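Local coordinates for protein cadherin-related family member 2 (Mus musculus, PDB 5CYX) that probably joins adjacent brush-border microvilli by calcium-dependent heterophilic adhesion to CDHR5, thereby controlling the packing of microvilli at the apical membrane of epithelial cells, at residues E215-P220 / D248-I253; T301-N306 / E313-M318; Y142-V147 / F158-N163; L183-C188 / Q204-S209; E233-G238 / I278-S283. All blocks are in the same frame, centred on the assembly; numbering follows the deposited sequence.

Contact 1 (E215-P220 / D248-I253); sequences EPDLDP and DSDKGI. With CA (calcium ion), chain E; CA (calcium ion), chain F.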
# COMPACT_ATOMS: atom_id res chain seq x y z
N GLU A 215 2.02 14.63 -20.46
CA GLU A 215 0.61 14.72 -20.85
C GLU A 215 0.18 16.18 -20.94
O GLU A 215 0.78 17.02 -20.31
CB GLU A 215 -0.26 13.97 -19.87
CG GLU A 215 -0.07 12.46 -19.91
CD GLU A 215 -1.01 11.79 -18.90
OE1 GLU A 215 -0.72 11.74 -17.68
OE2 GLU A 215 -2.07 11.34 -19.33
N PRO A 216 -0.82 16.49 -21.77
CA PRO A 216 -1.12 17.89 -22.01
C PRO A 216 -1.94 18.51 -20.88
O PRO A 216 -3.16 18.40 -20.88
CB PRO A 216 -1.88 17.87 -23.33
CG PRO A 216 -2.51 16.51 -23.39
CD PRO A 216 -1.56 15.59 -22.68
N ASP A 217 -1.25 19.10 -19.91
CA ASP A 217 -1.92 19.75 -18.78
C ASP A 217 -1.27 21.05 -18.33
O ASP A 217 -1.52 21.48 -17.22
CB ASP A 217 -1.96 18.78 -17.59
CG ASP A 217 -0.56 18.41 -17.08
OD1 ASP A 217 0.50 18.71 -17.70
OD2 ASP A 217 -0.55 17.78 -16.02
N LEU A 218 -0.46 21.66 -19.18
CA LEU A 218 0.09 22.96 -18.91
C LEU A 218 -0.29 23.84 -20.08
O LEU A 218 -0.20 23.43 -21.27
CB LEU A 218 1.61 22.86 -18.76
CG LEU A 218 2.10 22.06 -17.55
CD1 LEU A 218 3.60 21.87 -17.65
CD2 LEU A 218 1.77 22.81 -16.26
N ASP A 219 -0.73 25.05 -19.75
CA ASP A 219 -1.15 26.01 -20.77
C ASP A 219 0.06 26.55 -21.55
O ASP A 219 1.19 26.46 -21.07
CB ASP A 219 -1.96 27.16 -20.13
CG ASP A 219 -3.39 26.74 -19.72
OD1 ASP A 219 -3.90 25.69 -20.17
OD2 ASP A 219 -4.01 27.49 -18.94
N PRO A 220 -0.17 27.10 -22.75
CA PRO A 220 0.88 27.79 -23.51
C PRO A 220 1.31 29.12 -22.90
O PRO A 220 0.51 29.77 -22.25
CB PRO A 220 0.23 28.05 -24.85
CG PRO A 220 -1.21 28.19 -24.51
CD PRO A 220 -1.47 27.16 -23.46
N ASP A 248 3.80 25.84 -26.26
CA ASP A 248 3.26 24.86 -25.33
C ASP A 248 4.26 24.61 -24.21
O ASP A 248 5.43 24.31 -24.47
CB ASP A 248 2.97 23.59 -26.12
CG ASP A 248 2.39 22.49 -25.29
OD1 ASP A 248 2.04 22.75 -24.12
OD2 ASP A 248 2.26 21.37 -25.83
N SER A 249 3.81 24.76 -22.95
CA SER A 249 4.67 24.51 -21.80
C SER A 249 4.94 23.04 -21.58
O SER A 249 5.88 22.68 -20.89
CB SER A 249 4.07 25.14 -20.52
OG SER A 249 3.90 26.51 -20.74
N ASP A 250 4.12 22.16 -22.20
CA ASP A 250 4.40 20.74 -22.16
C ASP A 250 5.48 20.44 -23.21
O ASP A 250 5.19 20.20 -24.42
CB ASP A 250 3.13 19.89 -22.37
CG ASP A 250 2.00 20.24 -21.40
OD1 ASP A 250 2.07 19.84 -20.26
OD2 ASP A 250 1.03 20.94 -21.78
N LYS A 251 6.73 20.40 -22.76
CA LYS A 251 7.90 20.31 -23.63
C LYS A 251 8.10 18.91 -24.22
O LYS A 251 8.85 18.76 -25.14
CB LYS A 251 9.20 20.77 -22.95
CG LYS A 251 9.14 22.15 -22.32
CD LYS A 251 8.95 23.26 -23.33
CE LYS A 251 8.88 24.61 -22.64
NZ LYS A 251 8.31 25.66 -23.52
N GLY A 252 7.46 17.90 -23.66
CA GLY A 252 7.41 16.59 -24.24
C GLY A 252 6.38 16.43 -25.35
O GLY A 252 6.30 15.39 -25.96
N ILE A 253 5.59 17.48 -25.56
CA ILE A 253 4.51 17.51 -26.49
C ILE A 253 4.75 18.56 -27.56
O ILE A 253 4.70 18.22 -28.72
CB ILE A 253 3.12 17.67 -25.78
CG1 ILE A 253 2.82 16.40 -24.96
CG2 ILE A 253 1.97 17.82 -26.78
CD1 ILE A 253 1.74 16.55 -23.87
CA CA E . 2.36 17.94 -18.94
CA CA F . -0.12 22.16 -23.20
O HOH W 1 0.18 20.16 -24.67
O HOH W 2 3.98 18.41 -17.26
O HOH W 3 -2.39 21.38 -22.37
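In the calcium-binding linker between the second and third cadherin repeats, residues 215-220 meet the DXD motif Asp248-Ser249-Asp250, and two calcium ions lie between them. Asp250 bridges the pair: OD1 binds one ion at 2.3 Å and OD2 the other at 2.2 Å. The first ion also takes Glu215 O, Asp217 OD1 and a water, with Glu116 and Asp214 completing its shell; the second takes Leu218 O, Asp248 OD1, two waters and Glu304. The same carboxylate grips the linker backbone, since Leu218 N donates to the syn lone pair of Asp250 OD2 at 3.1 Å, while a weak bond runs from Asp217 N to OD1. The Leu218 side chain passes close by, its CB 3.4 Å from Asp250 OD1. Asp248 CG is anti to the backbone N (chi1 -179°), and OD1 closes an Asx turn by accepting from Asp250 N, which sits above the carboxylate plane. Beyond the metals, Ser249 OG donates to Asp219 O at 2.7 Å, nearly along the C=O axis, and the CD1 tip of Ile253 reaches 3.6 Å from Pro216 CD, the two side chains crossing at about a right angle. With so many anionic and carbonyl oxygens converging, the linker would probably repel itself without calcium, consistent with the calcium dependence of cadherin adhesion.

Contact 2 (T301-N306 / E313-M318); sequences TATEKN and EAKASM. With CA (calcium ion), chain F.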
# COMPACT_ATOMS: atom_id res chain seq x y z
N THR A 301 -5.14 35.96 -27.94
CA THR A 301 -5.36 34.70 -27.25
C THR A 301 -4.69 33.62 -28.08
O THR A 301 -4.89 33.58 -29.28
CB THR A 301 -6.87 34.42 -27.12
OG1 THR A 301 -7.45 35.42 -26.28
CG2 THR A 301 -7.13 33.05 -26.52
N ALA A 302 -3.86 32.81 -27.43
CA ALA A 302 -3.19 31.67 -28.02
C ALA A 302 -3.87 30.43 -27.47
O ALA A 302 -4.07 30.33 -26.28
CB ALA A 302 -1.72 31.68 -27.65
N THR A 303 -4.17 29.49 -28.34
CA THR A 303 -4.89 28.27 -27.99
C THR A 303 -4.16 27.09 -28.64
O THR A 303 -3.87 27.11 -29.85
CB THR A 303 -6.34 28.31 -28.53
OG1 THR A 303 -6.97 29.54 -28.13
CG2 THR A 303 -7.15 27.17 -28.02
N GLU A 304 -3.86 26.07 -27.85
CA GLU A 304 -3.28 24.84 -28.35
C GLU A 304 -4.29 24.17 -29.25
O GLU A 304 -5.49 24.36 -29.12
CB GLU A 304 -2.83 23.93 -27.21
CG GLU A 304 -1.65 24.52 -26.45
CD GLU A 304 -1.19 23.73 -25.25
OE1 GLU A 304 -1.50 22.54 -25.12
OE2 GLU A 304 -0.43 24.26 -24.44
N LYS A 305 -3.80 23.38 -30.19
CA LYS A 305 -4.70 22.78 -31.17
C LYS A 305 -5.47 21.62 -30.58
O LYS A 305 -6.61 21.42 -30.94
CB LYS A 305 -3.94 22.36 -32.42
CG LYS A 305 -3.59 23.57 -33.29
CD LYS A 305 -3.22 23.20 -34.73
CE LYS A 305 -4.42 22.84 -35.58
NZ LYS A 305 -3.98 22.39 -36.94
N ASN A 306 -4.86 20.88 -29.68
CA ASN A 306 -5.52 19.77 -29.01
C ASN A 306 -5.98 20.17 -27.62
O ASN A 306 -5.40 21.06 -26.98
CB ASN A 306 -4.57 18.57 -28.93
CG ASN A 306 -4.17 18.09 -30.32
OD1 ASN A 306 -3.13 18.48 -30.86
ND2 ASN A 306 -5.04 17.33 -30.94
N GLU A 313 -9.90 23.59 -23.58
CA GLU A 313 -8.91 24.40 -24.28
C GLU A 313 -7.78 24.87 -23.37
O GLU A 313 -8.02 25.30 -22.27
CB GLU A 313 -9.55 25.62 -24.93
CG GLU A 313 -10.59 25.25 -25.95
CD GLU A 313 -11.00 26.41 -26.82
OE1 GLU A 313 -10.92 27.56 -26.37
OE2 GLU A 313 -11.39 26.15 -27.98
N ALA A 314 -6.55 24.74 -23.88
CA ALA A 314 -5.35 25.20 -23.23
C ALA A 314 -5.01 26.50 -23.92
O ALA A 314 -4.64 26.49 -25.11
CB ALA A 314 -4.23 24.18 -23.40
N LYS A 315 -5.15 27.59 -23.18
CA LYS A 315 -5.10 28.96 -23.70
C LYS A 315 -4.26 29.86 -22.84
O LYS A 315 -4.04 29.59 -21.67
CB LYS A 315 -6.49 29.59 -23.70
CG LYS A 315 -7.56 28.87 -24.52
CD LYS A 315 -8.88 29.63 -24.46
CE LYS A 315 -9.56 29.46 -23.11
NZ LYS A 315 -10.70 30.40 -22.97
N ALA A 316 -3.85 30.97 -23.43
CA ALA A 316 -3.26 32.09 -22.69
C ALA A 316 -3.55 33.34 -23.49
O ALA A 316 -3.79 33.27 -24.70
CB ALA A 316 -1.77 31.91 -22.50
N SER A 317 -3.53 34.48 -22.80
CA SER A 317 -3.86 35.74 -23.44
C SER A 317 -2.95 36.88 -23.01
O SER A 317 -2.35 36.84 -21.95
CB SER A 317 -5.31 36.10 -23.16
OG SER A 317 -5.51 36.28 -21.78
N MET A 318 -2.85 37.88 -23.87
CA MET A 318 -2.20 39.12 -23.49
C MET A 318 -2.52 40.21 -24.47
O MET A 318 -3.02 39.95 -25.57
CB MET A 318 -0.69 38.97 -23.42
CG MET A 318 -0.03 38.74 -24.78
SD MET A 318 1.68 38.39 -24.35
CE MET A 318 2.48 38.96 -25.80
CA CA F . -0.12 22.16 -23.20
O HOH W 4 -6.54 23.71 -26.42
O HOH W 3 -2.39 21.38 -22.37
O HOH W 1 0.18 20.16 -24.67
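Ala314 packs its methyl group against the carboxylate end of Glu304, CB lying 3.6 Å from CD, while its carbonyl O accepts a hydrogen bond from Glu304 N at 2.9 Å. That carboxylate is held as a bidentate ligand of a calcium ion, OE1 at 2.4 Å and OE2 at 2.5 Å, so the Ala314 methyl sits beside a group whose two oxygens both bind the metal. One water takes the N-H of Ala314 and donates to the carbonyl oxygens of Glu304 and Asn306. Thr301 and Thr303 share one face of the sheet with Lys315 and Ser317; Ala302 and Ala316 lie on the opposite one. Thr303 lies side by side with Lys315 and points the same way, its OG1 3.7 Å from Lys315 CG. The two segments form an antiparallel hairpin, strands F and G of the third cadherin repeat, with strand directions 167° apart. Between the threonines, Ala302 and Ala316 make a hydrogen-bonded pair, the bond from Ala302 N to Ala316 O measuring 2.8 Å. Thr301 holds CG2 anti to the backbone N and OG1 beside it; OG1 passes 3.8 Å from Ser317 CB and is hydrogen-bonded to Ser262 on the neighbouring strand 257-264.

Contact 3 (Y142-V147 / F158-N163); sequences YFIEKV and FRILEN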
# COMPACT_ATOMS: atom_id res chain seq x y z
N TYR A 142 11.86 -6.49 0.20
CA TYR A 142 12.40 -5.58 -0.80
C TYR A 142 12.74 -4.20 -0.27
O TYR A 142 12.08 -3.69 0.61
CB TYR A 142 11.38 -5.39 -1.92
CG TYR A 142 11.04 -6.70 -2.57
CD1 TYR A 142 10.02 -7.51 -2.05
CD2 TYR A 142 11.73 -7.14 -3.71
CE1 TYR A 142 9.73 -8.74 -2.65
CE2 TYR A 142 11.44 -8.35 -4.30
CZ TYR A 142 10.43 -9.13 -3.80
OH TYR A 142 10.16 -10.33 -4.40
N PHE A 143 13.73 -3.57 -0.91
CA PHE A 143 14.22 -2.25 -0.49
C PHE A 143 14.59 -1.41 -1.69
O PHE A 143 15.16 -1.93 -2.65
CB PHE A 143 15.47 -2.36 0.39
CG PHE A 143 15.29 -3.22 1.55
CD1 PHE A 143 14.80 -2.68 2.76
CD2 PHE A 143 15.53 -4.57 1.45
CE1 PHE A 143 14.61 -3.52 3.85
CE2 PHE A 143 15.31 -5.42 2.52
CZ PHE A 143 14.85 -4.88 3.74
N ILE A 144 14.24 -0.13 -1.61
CA ILE A 144 14.70 0.86 -2.55
C ILE A 144 15.99 1.43 -1.99
O ILE A 144 15.94 2.10 -0.96
CB ILE A 144 13.68 1.99 -2.80
CG1 ILE A 144 12.46 1.42 -3.54
CG2 ILE A 144 14.30 3.12 -3.62
CD1 ILE A 144 11.28 2.37 -3.56
N GLU A 145 17.10 1.18 -2.64
CA GLU A 145 18.41 1.65 -2.17
C GLU A 145 18.70 3.09 -2.56
O GLU A 145 19.13 3.88 -1.73
CB GLU A 145 19.55 0.74 -2.66
CG GLU A 145 19.58 -0.63 -1.98
CD GLU A 145 19.92 -0.55 -0.50
OE1 GLU A 145 21.12 -0.30 -0.16
OE2 GLU A 145 18.99 -0.69 0.35
N LYS A 146 18.48 3.42 -3.83
CA LYS A 146 18.77 4.75 -4.34
C LYS A 146 17.78 5.15 -5.42
O LYS A 146 17.26 4.29 -6.14
CB LYS A 146 20.21 4.79 -4.92
CG LYS A 146 20.73 6.22 -5.10
CD LYS A 146 22.26 6.35 -5.17
CE LYS A 146 22.97 5.86 -3.90
NZ LYS A 146 22.53 6.53 -2.63
N VAL A 147 17.52 6.44 -5.52
CA VAL A 147 16.78 7.03 -6.62
C VAL A 147 17.68 8.09 -7.30
O VAL A 147 18.31 8.87 -6.63
CB VAL A 147 15.45 7.60 -6.11
CG1 VAL A 147 14.59 8.21 -7.20
CG2 VAL A 147 14.67 6.51 -5.42
N PHE A 158 8.58 7.26 -4.51
CA PHE A 158 8.33 5.86 -4.78
C PHE A 158 8.55 5.10 -3.53
O PHE A 158 9.38 5.45 -2.75
CB PHE A 158 9.27 5.29 -5.82
CG PHE A 158 9.21 5.97 -7.13
CD1 PHE A 158 8.11 5.76 -7.99
CD2 PHE A 158 10.29 6.73 -7.60
CE1 PHE A 158 8.08 6.34 -9.24
CE2 PHE A 158 10.22 7.35 -8.83
CZ PHE A 158 9.12 7.14 -9.66
N ARG A 159 7.81 4.00 -3.37
CA ARG A 159 7.96 3.16 -2.22
C ARG A 159 7.67 1.72 -2.61
O ARG A 159 6.92 1.48 -3.52
CB ARG A 159 7.02 3.61 -1.13
CG ARG A 159 5.51 3.63 -1.50
CD ARG A 159 4.74 4.30 -0.32
NE ARG A 159 3.29 4.44 -0.54
CZ ARG A 159 2.39 3.44 -0.51
NH1 ARG A 159 2.77 2.18 -0.31
NH2 ARG A 159 1.09 3.69 -0.69
N ILE A 160 8.20 0.77 -1.86
CA ILE A 160 8.11 -0.60 -2.26
C ILE A 160 7.44 -1.44 -1.19
O ILE A 160 7.61 -1.21 0.00
CB ILE A 160 9.51 -1.16 -2.67
CG1 ILE A 160 9.30 -2.41 -3.50
CG2 ILE A 160 10.37 -1.42 -1.43
CD1 ILE A 160 10.44 -2.66 -4.49
N LEU A 161 6.64 -2.36 -1.65
CA LEU A 161 5.83 -3.23 -0.77
C LEU A 161 6.54 -4.57 -0.61
O LEU A 161 7.38 -4.97 -1.44
CB LEU A 161 4.44 -3.50 -1.39
CG LEU A 161 3.49 -2.34 -1.63
CD1 LEU A 161 2.22 -2.86 -2.33
CD2 LEU A 161 3.12 -1.66 -0.32
N GLU A 162 6.13 -5.30 0.40
CA GLU A 162 6.64 -6.63 0.68
C GLU A 162 6.53 -7.62 -0.52
O GLU A 162 7.35 -8.49 -0.65
CB GLU A 162 5.93 -7.18 1.92
CG GLU A 162 6.30 -6.43 3.20
CD GLU A 162 7.44 -7.09 3.94
OE1 GLU A 162 7.29 -8.30 4.22
OE2 GLU A 162 8.49 -6.44 4.21
N ASN A 163 5.48 -7.49 -1.35
CA ASN A 163 5.31 -8.36 -2.57
C ASN A 163 6.17 -7.91 -3.77
O ASN A 163 6.07 -8.49 -4.87
CB ASN A 163 3.85 -8.38 -3.02
CG ASN A 163 3.36 -7.02 -3.49
OD1 ASN A 163 4.03 -6.01 -3.35
ND2 ASN A 163 2.18 -6.99 -4.04
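Tyr142 and Ile144 point from strand 142-147 toward Ile160, which packs against both from the strand at 158-160. The strand directions differ by 145°, and no hydrogen bond joins the two segments, so the contact is made by side chains between the two sheets of the second cadherin repeat's beta sandwich. Ile160 CG1 is anti to the backbone N (chi1 -161°), and its CD1 lies 3.9 Å from Tyr142 CB; the other branch, CG2, comes to 3.5 Å from Tyr142 O. Ile144 and Ile160 cross obliquely, with Ile144 CG1 at 4.0 Å from Ile160 CB, while Ile144 CD1 reaches past to the backbone, 3.7 Å from Arg159 CA. The Tyr142 ring turns one edge to the turn after the strand: Glu162 O lies in the ring plane, 3.1 Å from CE1. At the far end of the ring, Tyr142 OH is hydrogen-bonded to Ala129 N. An alanine in place of Tyr142 would probably open a gap beside Glu162 O and leave Ala129 N without this partner, although the CB contact with Ile160 would remain. Arg159 points away and bonds through NH2 to Gly121 O of a second subunit. Side chain thus meets side chain through apolar carbons, while several C-H groups meet backbone carbonyl oxygens; the shortest of these, at the tyrosine edge, is likely to be mildly attractive.

Contact 4 (L183-C188 / Q204-S209); sequences LELKAC and QPVFVS
Neighbouring antiparallel strands F and G of the second cadherin repeat are paired here, with Leu183 opposite Val208 and Leu185 opposite Val206. Each of these pairs carries two backbone hydrogen bonds, such as Leu185 N to Val206 O at 2.8 Å. Between them, Glu184 and Phe207 form a non-hydrogen-bonded pair on the other face. Glu184 CG is anti to the backbone N (chi1 170°), and the extended chain runs beside the ring, with CB 3.7 Å from Phe207 CE2 and the carboxylate plane turned 42° from the ring. Its OE2 comes 3.7 Å from Pro205 CB. An alanine at Glu184 would keep CB but would probably uncover part of the Phe207 ring and open a gap beside Pro205. On the core face Leu185 meets both valines, CB at 4.0 Å from Val206 CG1 and CD1 at 4.1 Å from Val208 CG2. The pairing therefore separates an aliphatic face turned to the sandwich core from one where a charged side chain lies beside an aromatic ring.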
# COMPACT_ATOMS: atom_id res chain seq x y z
N LEU A 183 15.84 3.71 -10.32
CA LEU A 183 15.77 3.21 -8.97
C LEU A 183 16.72 2.05 -8.89
O LEU A 183 16.71 1.18 -9.79
CB LEU A 183 14.37 2.70 -8.67
CG LEU A 183 13.21 3.64 -8.41
CD1 LEU A 183 12.89 4.54 -9.57
CD2 LEU A 183 12.00 2.79 -8.08
N GLU A 184 17.52 2.01 -7.83
CA GLU A 184 18.29 0.84 -7.48
C GLU A 184 17.59 0.09 -6.34
O GLU A 184 17.29 0.70 -5.33
CB GLU A 184 19.69 1.26 -7.04
CG GLU A 184 20.49 0.14 -6.44
CD GLU A 184 21.89 0.55 -6.08
OE1 GLU A 184 22.32 1.70 -6.36
OE2 GLU A 184 22.60 -0.32 -5.56
N LEU A 185 17.39 -1.22 -6.48
CA LEU A 185 16.74 -2.05 -5.42
C LEU A 185 17.62 -3.17 -4.97
O LEU A 185 18.59 -3.54 -5.65
CB LEU A 185 15.44 -2.71 -5.90
CG LEU A 185 14.61 -1.98 -6.93
CD1 LEU A 185 13.42 -2.87 -7.30
CD2 LEU A 185 14.11 -0.67 -6.37
N LYS A 186 17.29 -3.72 -3.81
CA LYS A 186 17.74 -5.06 -3.44
C LYS A 186 16.65 -5.86 -2.74
O LYS A 186 15.61 -5.32 -2.38
CB LYS A 186 19.03 -5.05 -2.62
CG LYS A 186 18.89 -4.35 -1.28
CD LYS A 186 20.12 -4.52 -0.38
CE LYS A 186 19.76 -4.04 1.04
NZ LYS A 186 20.92 -3.86 1.96
N ALA A 187 16.89 -7.15 -2.63
CA ALA A 187 16.01 -8.06 -1.94
C ALA A 187 16.86 -8.79 -0.93
O ALA A 187 17.93 -9.25 -1.29
CB ALA A 187 15.35 -9.04 -2.94
N CYS A 188 16.40 -8.85 0.32
CA CYS A 188 17.04 -9.68 1.34
C CYS A 188 16.05 -10.71 1.86
O CYS A 188 14.84 -10.56 1.70
CB CYS A 188 17.57 -8.84 2.51
SG CYS A 188 18.64 -7.48 1.97
N GLN A 204 22.12 -9.34 -5.45
CA GLN A 204 22.88 -8.33 -6.18
C GLN A 204 21.93 -7.13 -6.44
O GLN A 204 20.73 -7.32 -6.53
CB GLN A 204 23.47 -8.91 -7.51
CG GLN A 204 22.44 -9.28 -8.59
CD GLN A 204 23.10 -9.79 -9.91
OE1 GLN A 204 24.09 -9.25 -10.38
NE2 GLN A 204 22.49 -10.80 -10.53
N PRO A 205 22.49 -5.91 -6.61
CA PRO A 205 21.68 -4.75 -6.98
C PRO A 205 20.92 -4.99 -8.27
O PRO A 205 21.44 -5.66 -9.17
CB PRO A 205 22.72 -3.63 -7.25
CG PRO A 205 24.00 -4.15 -6.72
CD PRO A 205 23.93 -5.64 -6.83
N VAL A 206 19.74 -4.39 -8.36
CA VAL A 206 18.94 -4.44 -9.56
C VAL A 206 18.45 -3.04 -9.83
O VAL A 206 18.27 -2.25 -8.90
CB VAL A 206 17.83 -5.48 -9.28
CG1 VAL A 206 16.42 -4.88 -9.16
CG2 VAL A 206 17.96 -6.67 -10.19
N PHE A 207 18.22 -2.70 -11.08
CA PHE A 207 17.83 -1.36 -11.49
C PHE A 207 16.53 -1.28 -12.30
O PHE A 207 16.24 -2.13 -13.17
CB PHE A 207 18.98 -0.74 -12.28
CG PHE A 207 20.25 -0.65 -11.50
CD1 PHE A 207 21.14 -1.71 -11.47
CD2 PHE A 207 20.55 0.50 -10.76
CE1 PHE A 207 22.34 -1.61 -10.77
CE2 PHE A 207 21.74 0.61 -10.05
CZ PHE A 207 22.64 -0.45 -10.04
N VAL A 208 15.72 -0.28 -11.95
CA VAL A 208 14.49 0.03 -12.66
C VAL A 208 14.52 1.43 -13.21
O VAL A 208 14.54 2.43 -12.44
CB VAL A 208 13.25 -0.15 -11.77
CG1 VAL A 208 11.97 -0.01 -12.60
CG2 VAL A 208 13.30 -1.50 -11.11
N SER A 209 14.52 1.49 -14.54
CA SER A 209 14.47 2.72 -15.29
C SER A 209 13.04 3.10 -15.61
O SER A 209 12.33 2.34 -16.29
CB SER A 209 15.23 2.54 -16.60
OG SER A 209 16.57 2.20 -16.29

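Contact 5 (E233-G238 / I278-S283); sequences EDATLG and IFVNGS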
# COMPACT_ATOMS: atom_id res chain seq x y z
N GLU A 233 -0.75 54.97 -41.01
CA GLU A 233 -2.23 55.05 -40.99
C GLU A 233 -2.88 54.75 -42.35
O GLU A 233 -4.08 54.53 -42.41
CB GLU A 233 -2.71 56.42 -40.49
CG GLU A 233 -2.46 57.60 -41.44
CD GLU A 233 -3.04 58.90 -40.91
OE1 GLU A 233 -4.26 58.94 -40.63
OE2 GLU A 233 -2.28 59.89 -40.77
N ASP A 234 -2.09 54.79 -43.42
CA ASP A 234 -2.53 54.47 -44.78
C ASP A 234 -2.14 53.06 -45.22
O ASP A 234 -2.25 52.74 -46.39
CB ASP A 234 -1.89 55.47 -45.75
CG ASP A 234 -0.36 55.30 -45.84
OD1 ASP A 234 0.26 54.69 -44.92
OD2 ASP A 234 0.22 55.79 -46.84
N ALA A 235 -1.64 52.25 -44.29
CA ALA A 235 -1.25 50.88 -44.59
C ALA A 235 -2.45 50.11 -45.11
O ALA A 235 -3.55 50.25 -44.58
CB ALA A 235 -0.69 50.20 -43.36
N THR A 236 -2.24 49.34 -46.18
CA THR A 236 -3.31 48.64 -46.88
C THR A 236 -3.82 47.39 -46.13
O THR A 236 -3.15 46.86 -45.25
CB THR A 236 -2.79 48.17 -48.25
OG1 THR A 236 -1.54 47.53 -48.05
CG2 THR A 236 -2.60 49.34 -49.23
N LEU A 237 -4.98 46.89 -46.56
CA LEU A 237 -5.59 45.68 -46.01
C LEU A 237 -4.60 44.52 -46.13
O LEU A 237 -4.13 44.23 -47.22
CB LEU A 237 -6.89 45.37 -46.79
CG LEU A 237 -7.71 44.14 -46.44
CD1 LEU A 237 -8.15 44.16 -44.99
CD2 LEU A 237 -8.91 44.04 -47.36
N GLY A 238 -4.27 43.89 -45.01
CA GLY A 238 -3.31 42.77 -44.97
C GLY A 238 -1.83 43.06 -44.69
O GLY A 238 -1.02 42.15 -44.73
N ILE A 278 0.16 39.44 -36.96
CA ILE A 278 -0.88 40.43 -36.79
C ILE A 278 -0.89 41.37 -37.99
O ILE A 278 0.13 41.97 -38.33
CB ILE A 278 -0.67 41.24 -35.48
CG1 ILE A 278 -0.91 40.34 -34.26
CG2 ILE A 278 -1.55 42.49 -35.46
CD1 ILE A 278 -0.45 40.93 -32.94
N PHE A 279 -2.05 41.50 -38.61
CA PHE A 279 -2.19 42.25 -39.84
C PHE A 279 -3.28 43.32 -39.78
O PHE A 279 -4.20 43.25 -38.95
CB PHE A 279 -2.44 41.31 -41.03
CG PHE A 279 -3.65 40.40 -40.89
CD1 PHE A 279 -4.90 40.80 -41.37
CD2 PHE A 279 -3.52 39.12 -40.36
CE1 PHE A 279 -6.00 39.95 -41.31
CE2 PHE A 279 -4.62 38.28 -40.26
CZ PHE A 279 -5.86 38.68 -40.76
N VAL A 280 -3.15 44.30 -40.69
CA VAL A 280 -4.15 45.35 -40.87
C VAL A 280 -5.40 44.71 -41.50
O VAL A 280 -5.32 44.09 -42.58
CB VAL A 280 -3.61 46.50 -41.75
CG1 VAL A 280 -4.74 47.42 -42.23
CG2 VAL A 280 -2.53 47.28 -41.00
N ASN A 281 -6.54 44.88 -40.83
CA ASN A 281 -7.81 44.22 -41.18
C ASN A 281 -8.95 45.23 -41.43
O ASN A 281 -10.13 44.88 -41.48
CB ASN A 281 -8.12 43.30 -40.04
CG ASN A 281 -9.30 42.39 -40.29
OD1 ASN A 281 -9.30 41.54 -41.24
ND2 ASN A 281 -10.30 42.52 -39.42
N GLY A 282 -8.58 46.50 -41.55
CA GLY A 282 -9.55 47.58 -41.71
C GLY A 282 -8.86 48.89 -42.00
O GLY A 282 -7.64 49.01 -41.88
N SER A 283 -9.65 49.87 -42.40
CA SER A 283 -9.15 51.23 -42.56
C SER A 283 -8.68 51.77 -41.21
O SER A 283 -9.44 51.75 -40.24
CB SER A 283 -10.25 52.12 -43.14
OG SER A 283 -9.66 53.22 -43.78
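This is a surface contact in the third cadherin repeat, where the loop at 233-238, between strands 228-231 and 240-248, folds over Val280 at the end of strand 277-280. One hydrogen bond joins the two, from Gly238 N to Val280 O at 2.7 Å, with an N-H...O angle of 159°. Val280 is the buried residue of the contact and its two methyls part to different neighbours: CG1, anti to the backbone N, lies 3.5 Å from Thr236 O, and CG2 lies 4.2 Å from Ala235 CB. The end of the exposed Leu237 side chain comes to the strand end, its CD1 3.7 Å from Val280 O and 3.8 Å from Asn281 C. Phe279 CB approaches Gly238 O at 4.1 Å. Leu237 and Gly238 have the backbone angles of the central residues of a type II turn; the positive phi of Gly238, 93°, would press a CB against the preceding carbonyl oxygen. The turn leads the chain into strand 240-248, which pairs with strand 277-280, and Thr236 O is hydrogen-bonded to Thr239 OG1 on the way. Such a loop, crossing from one sheet to the other before strand B, belongs to the Greek-key beta sandwich of cadherin repeats.

Overall arrangement
Contacts 1 and 2 share a calcium ion and two of its waters: their centres are 11 Å apart, and Asp248 OD1 and Glu304 OE2, 2.9 Å apart, both bind that ion. The linker is thereby tied through this ion to the hairpin of the third repeat. Contact 5 belongs to the same repeat but lies at its far end, about 34 Å from contact 1 between centres. Contacts 3 and 4 form a second group in the preceding repeat, their centres 8 Å apart, where strand 140-148 runs beside strand 180-189 and Glu145 N meets Glu184 O at 2.7 Å. Centres of contacts 4 and 5 are about 65 Å apart, reflecting the elongated row of repeats.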